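Local coordinates for hypothetical protein EF_2215 (Enterococcus faecalis, PDB 2NN5) that is of unknown function but belongs to the AHA1 family and binds magnesium ions, at residues R53-T58 with K62-E67. Residues are numbered along the deposited sequence; the frame is centred on the assembly and turned at random.
Sequences RYLTET and KQWFPE
Trp64 of helix 58-64 is tied to Tyr54 of helix 48-56 through its indole N-H: NE1 lies 2.9 Å from Tyr54 O, and the N-H...O angle of 167° marks a nearly straight bond. The oxygen sits close to the indole plane, at the ring edge, whereas seen from the acceptor the donor is clearly tilted out of the carbonyl plane. With a chi1 of 64°, Trp64 CG stands between its own backbone N and carbonyl carbon, and this rotamer carries the indole edge over to the Tyr54 carbonyl. The six-membered half of the same indole receives Leu55, whose CB heads away although its branch returns: CD2 comes within 3.8 Å of CZ2, an oblique apolar contact.

Beside this bond, the Tyr54 ring and the Gln63 amide have planes 65° apart and meet loosely, with CE2 4.1 Å from OE1. Their polar ends are bridged by a water that is 2.7 Å from Tyr54 OH, in the ring plane, and accepts a hydrogen bond from Gln63 NE2. Nearer the helix start, Lys62 N donates to Thr58 O, the i+4 to i backbone bond of helix 58-64. Thr58 CG2 lies alongside the lysine chain, pointing the same way, 3.7 Å from Lys62 CE. A bend at the last torsion of the lysine accompanies the bond from Lys62 NZ to Pro66 O, and the ammonium also reaches Leu68 O.

Two consecutive short helices are thus pinned to each other. They follow strand 35-44 and touch both the long helix 138-157 and the antiparallel sheet, as in the helix-grip fold of the SRPBCC/AHA1 family: Leu152 of helix 138-157 touches both Tyr54 and Trp64, Leu55 packs on Phe112 and Leu114 of strand 108-116, and Thr58 OG1 is bonded to Ile70 N of edge strand 68-72.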
ATOM      1  N   ARG A  53      -4.002 -12.913   4.338  1.00  9.66           N
ATOM      2  CA  ARG A  53      -4.757 -12.699   5.581  1.00  9.77           C
ATOM      3  C   ARG A  53      -4.575 -11.271   6.058  1.00  8.70           C
ATOM      4  O   ARG A  53      -5.469 -10.752   6.699  1.00  9.70           O
ATOM      5  CB  ARG A  53      -4.345 -13.680   6.683  1.00  9.34           C
ATOM      6  CG  ARG A  53      -4.553 -15.166   6.204  1.00 11.99           C
ATOM      7  CD  ARG A  53      -4.253 -16.199   7.305  1.00 13.52           C
ATOM      8  NE  ARG A  53      -5.100 -15.912   8.449  1.00 13.30           N
ATOM      9  CZ  ARG A  53      -4.908 -16.407   9.681  1.00 14.08           C
ATOM     10  NH1 ARG A  53      -5.729 -16.038  10.660  1.00 14.71           N
ATOM     11  NH2 ARG A  53      -3.898 -17.262   9.901  1.00 16.11           N
ATOM     12  N   TYR A  54      -3.414 -10.645   5.763  1.00  9.00           N
ATOM     13  CA  TYR A  54      -3.192  -9.278   6.204  1.00  9.19           C
ATOM     14  C   TYR A  54      -3.990  -8.263   5.390  1.00  8.64           C
ATOM     15  O   TYR A  54      -4.039  -7.091   5.782  1.00  9.72           O
ATOM     16  CB  TYR A  54      -1.685  -8.952   6.149  1.00  9.28           C
ATOM     17  CG  TYR A  54      -0.948  -9.667   7.264  1.00 10.09           C
ATOM     18  CD1 TYR A  54      -0.556 -11.005   7.101  1.00  9.52           C
ATOM     19  CD2 TYR A  54      -0.637  -9.012   8.460  1.00 10.23           C
ATOM     20  CE1 TYR A  54       0.071 -11.700   8.129  1.00 11.93           C
ATOM     21  CE2 TYR A  54       0.041  -9.683   9.476  1.00 11.42           C
ATOM     22  CZ  TYR A  54       0.384 -11.020   9.300  1.00 10.47           C
ATOM     23  OH  TYR A  54       1.021 -11.707  10.325  1.00 15.41           O
ATOM     24  N   LEU A  55      -4.601  -8.715   4.284  1.00  9.08           N
ATOM     25  CA  LEU A  55      -5.466  -7.821   3.517  1.00  9.12           C
ATOM     26  C   LEU A  55      -6.947  -8.068   3.808  1.00 10.45           C
ATOM     27  O   LEU A  55      -7.791  -7.339   3.292  1.00 10.85           O
ATOM     28  CB  LEU A  55      -5.281  -8.043   1.999  1.00 10.25           C
ATOM     29  CG  LEU A  55      -3.867  -7.778   1.497  1.00  9.85           C
ATOM     30  CD1 LEU A  55      -3.666  -8.221   0.047  1.00 10.00           C
ATOM     31  CD2 LEU A  55      -3.561  -6.327   1.615  1.00 13.86           C
ATOM     32  N   THR A  56      -7.265  -9.169   4.519  1.00  9.61           N
ATOM     33  CA  THR A  56      -8.639  -9.666   4.576  1.00  9.43           C
ATOM     34  C   THR A  56      -9.133  -9.953   5.992  1.00  9.95           C
ATOM     35  O   THR A  56     -10.261 -10.417   6.135  1.00 11.16           O
ATOM     36  CB  THR A  56      -8.823 -10.938   3.730  1.00  9.93           C
ATOM     37  OG1 THR A  56      -7.835 -11.900   4.118  1.00 10.73           O
ATOM     38  CG2 THR A  56      -8.663 -10.575   2.269  1.00 11.59           C
ATOM     39  N   GLU A  57      -8.334  -9.634   7.009  1.00 10.83           N
ATOM     40  CA  GLU A  57      -8.734  -9.849   8.427  1.00  9.89           C
ATOM     41  C   GLU A  57      -8.436  -8.618   9.236  1.00  9.87           C
ATOM     42  O   GLU A  57      -7.302  -8.100   9.193  1.00 10.79           O
ATOM     43  CB  GLU A  57      -8.023 -11.079   9.019  1.00 10.93           C
ATOM     44  CG  GLU A  57      -8.260 -12.362   8.200  1.00 11.65           C
ATOM     45  CD  GLU A  57      -7.575 -13.607   8.697  1.00 12.36           C
ATOM     46  OE1 GLU A  57      -7.089 -13.648   9.861  1.00 16.03           O
ATOM     47  OE2 GLU A  57      -7.505 -14.542   7.891  1.00 14.70           O
ATOM     48  N   THR A  58      -9.425  -8.104   9.967  1.00 10.57           N
ATOM     49  CA  THR A  58      -9.251  -6.792  10.588  1.00 10.91           C
ATOM     50  C   THR A  58      -8.060  -6.775  11.562  1.00 11.03           C
ATOM     51  O   THR A  58      -7.276  -5.815  11.599  1.00 12.50           O
ATOM     52  CB  THR A  58     -10.509  -6.373  11.299  1.00 12.89           C
ATOM     53  OG1 THR A  58     -11.517  -6.176  10.289  1.00 12.76           O
ATOM     54  CG2 THR A  58     -10.330  -5.084  12.086  1.00 13.21           C
ATOM     55  N   LYS A  62      -5.081  -4.141  10.766  1.00 13.39           N
ATOM     56  CA  LYS A  62      -4.740  -3.041  11.678  1.00 14.16           C
ATOM     57  C   LYS A  62      -3.284  -3.048  12.147  1.00 14.38           C
ATOM     58  O   LYS A  62      -2.817  -2.066  12.670  1.00 16.04           O
ATOM     59  CB  LYS A  62      -5.685  -3.004  12.871  1.00 16.05           C
ATOM     60  CG  LYS A  62      -7.096  -2.551  12.460  1.00 19.04           C
ATOM     61  CD  LYS A  62      -7.922  -2.338  13.740  1.00 22.27           C
ATOM     62  CE  LYS A  62      -9.294  -1.756  13.446  1.00 22.23           C
ATOM     63  NZ  LYS A  62      -9.175  -0.468  12.635  1.00 23.96           N
ATOM     64  N   GLN A  63      -2.573  -4.180  12.008  1.00 12.11           N
ATOM     65  CA  GLN A  63      -1.147  -4.186  12.390  1.00 12.29           C
ATOM     66  C   GLN A  63      -0.297  -3.298  11.503  1.00 12.84           C
ATOM     67  O   GLN A  63       0.807  -2.886  11.899  1.00 13.87           O
ATOM     68  CB  GLN A  63      -0.556  -5.610  12.363  1.00 11.98           C
ATOM     69  CG  GLN A  63      -1.205  -6.535  13.409  1.00 13.28           C
ATOM     70  CD  GLN A  63      -0.698  -7.964  13.299  1.00 15.71           C
ATOM     71  OE1 GLN A  63      -1.465  -8.901  13.201  1.00 22.42           O
ATOM     72  NE2 GLN A  63       0.594  -8.114  13.320  1.00 19.10           N
ATOM     73  N   TRP A  64      -0.752  -3.054  10.276  1.00 11.59           N
ATOM     74  CA  TRP A  64       0.047  -2.261   9.359  1.00 11.61           C
ATOM     75  C   TRP A  64      -0.677  -1.008   8.892  1.00 11.57           C
ATOM     76  O   TRP A  64      -0.014  -0.058   8.457  1.00 11.03           O
ATOM     77  CB  TRP A  64       0.560  -3.114   8.193  1.00 11.37           C
ATOM     78  CG  TRP A  64      -0.500  -3.667   7.293  1.00 10.96           C
ATOM     79  CD1 TRP A  64      -1.253  -4.804   7.506  1.00 12.81           C
ATOM     80  CD2 TRP A  64      -0.883  -3.160   6.008  1.00 10.50           C
ATOM     81  NE1 TRP A  64      -2.138  -4.991   6.430  1.00 11.12           N
ATOM     82  CE2 TRP A  64      -1.918  -4.000   5.504  1.00 11.24           C
ATOM     83  CE3 TRP A  64      -0.461  -2.081   5.230  1.00 11.43           C
ATOM     84  CZ2 TRP A  64      -2.544  -3.757   4.287  1.00 11.40           C
ATOM     85  CZ3 TRP A  64      -1.085  -1.866   3.991  1.00 12.06           C
ATOM     86  CH2 TRP A  64      -2.128  -2.676   3.564  1.00 12.68           C
ATOM     87  N   PHE A  65      -2.027  -0.987   8.956  1.00 10.83           N
ATOM     88  CA  PHE A  65      -2.765   0.210   8.549  1.00 12.09           C
ATOM     89  C   PHE A  65      -3.934   0.343   9.547  1.00 11.37           C
ATOM     90  O   PHE A  65      -5.050  -0.095   9.273  1.00 12.12           O
ATOM     91  CB  PHE A  65      -3.209   0.111   7.070  1.00 12.29           C
ATOM     92  CG  PHE A  65      -3.551   1.434   6.446  1.00 11.80           C
ATOM     93  CD1 PHE A  65      -4.005   2.538   7.224  1.00 13.69           C
ATOM     94  CD2 PHE A  65      -3.386   1.611   5.097  1.00 13.96           C
ATOM     95  CE1 PHE A  65      -4.341   3.752   6.610  1.00 16.09           C
ATOM     96  CE2 PHE A  65      -3.716   2.817   4.470  1.00 14.96           C
ATOM     97  CZ  PHE A  65      -4.185   3.892   5.226  1.00 15.03           C
ATOM     98  N   PRO A  66      -3.661   0.971  10.712  1.00 14.00           N
ATOM     99  CA  PRO A  66      -4.567   0.950  11.846  1.00 14.74           C
ATOM    100  C   PRO A  66      -5.968   1.501  11.601  1.00 14.21           C
ATOM    101  O   PRO A  66      -6.927   1.124  12.312  1.00 15.61           O
ATOM    102  CB  PRO A  66      -3.824   1.792  12.921  1.00 16.24           C
ATOM    103  CG  PRO A  66      -2.470   1.748  12.559  1.00 16.96           C
ATOM    104  CD  PRO A  66      -2.369   1.612  11.056  1.00 14.07           C
ATOM    105  N   GLU A  67      -6.083   2.389  10.626  1.00 13.29           N
ATOM    106  CA  GLU A  67      -7.377   3.046  10.331  1.00 13.91           C
ATOM    107  C   GLU A  67      -8.299   2.157   9.514  1.00 12.99           C
ATOM    108  O   GLU A  67      -9.493   2.457   9.357  1.00 15.56           O
ATOM    109  CB  GLU A  67      -7.124   4.318   9.540  1.00 14.71           C
ATOM    110  CG  GLU A  67      -6.453   5.421  10.394  1.00 17.94           C
ATOM    111  CD  GLU A  67      -4.965   5.289  10.543  1.00 20.57           C
ATOM    112  OE1 GLU A  67      -4.318   4.451   9.869  1.00 19.21           O
ATOM    113  OE2 GLU A  67      -4.431   6.089  11.354  1.00 26.03           O
TER
HETATM  114  O   HOH W   1       2.100 -10.284  12.384  1.00 21.63           O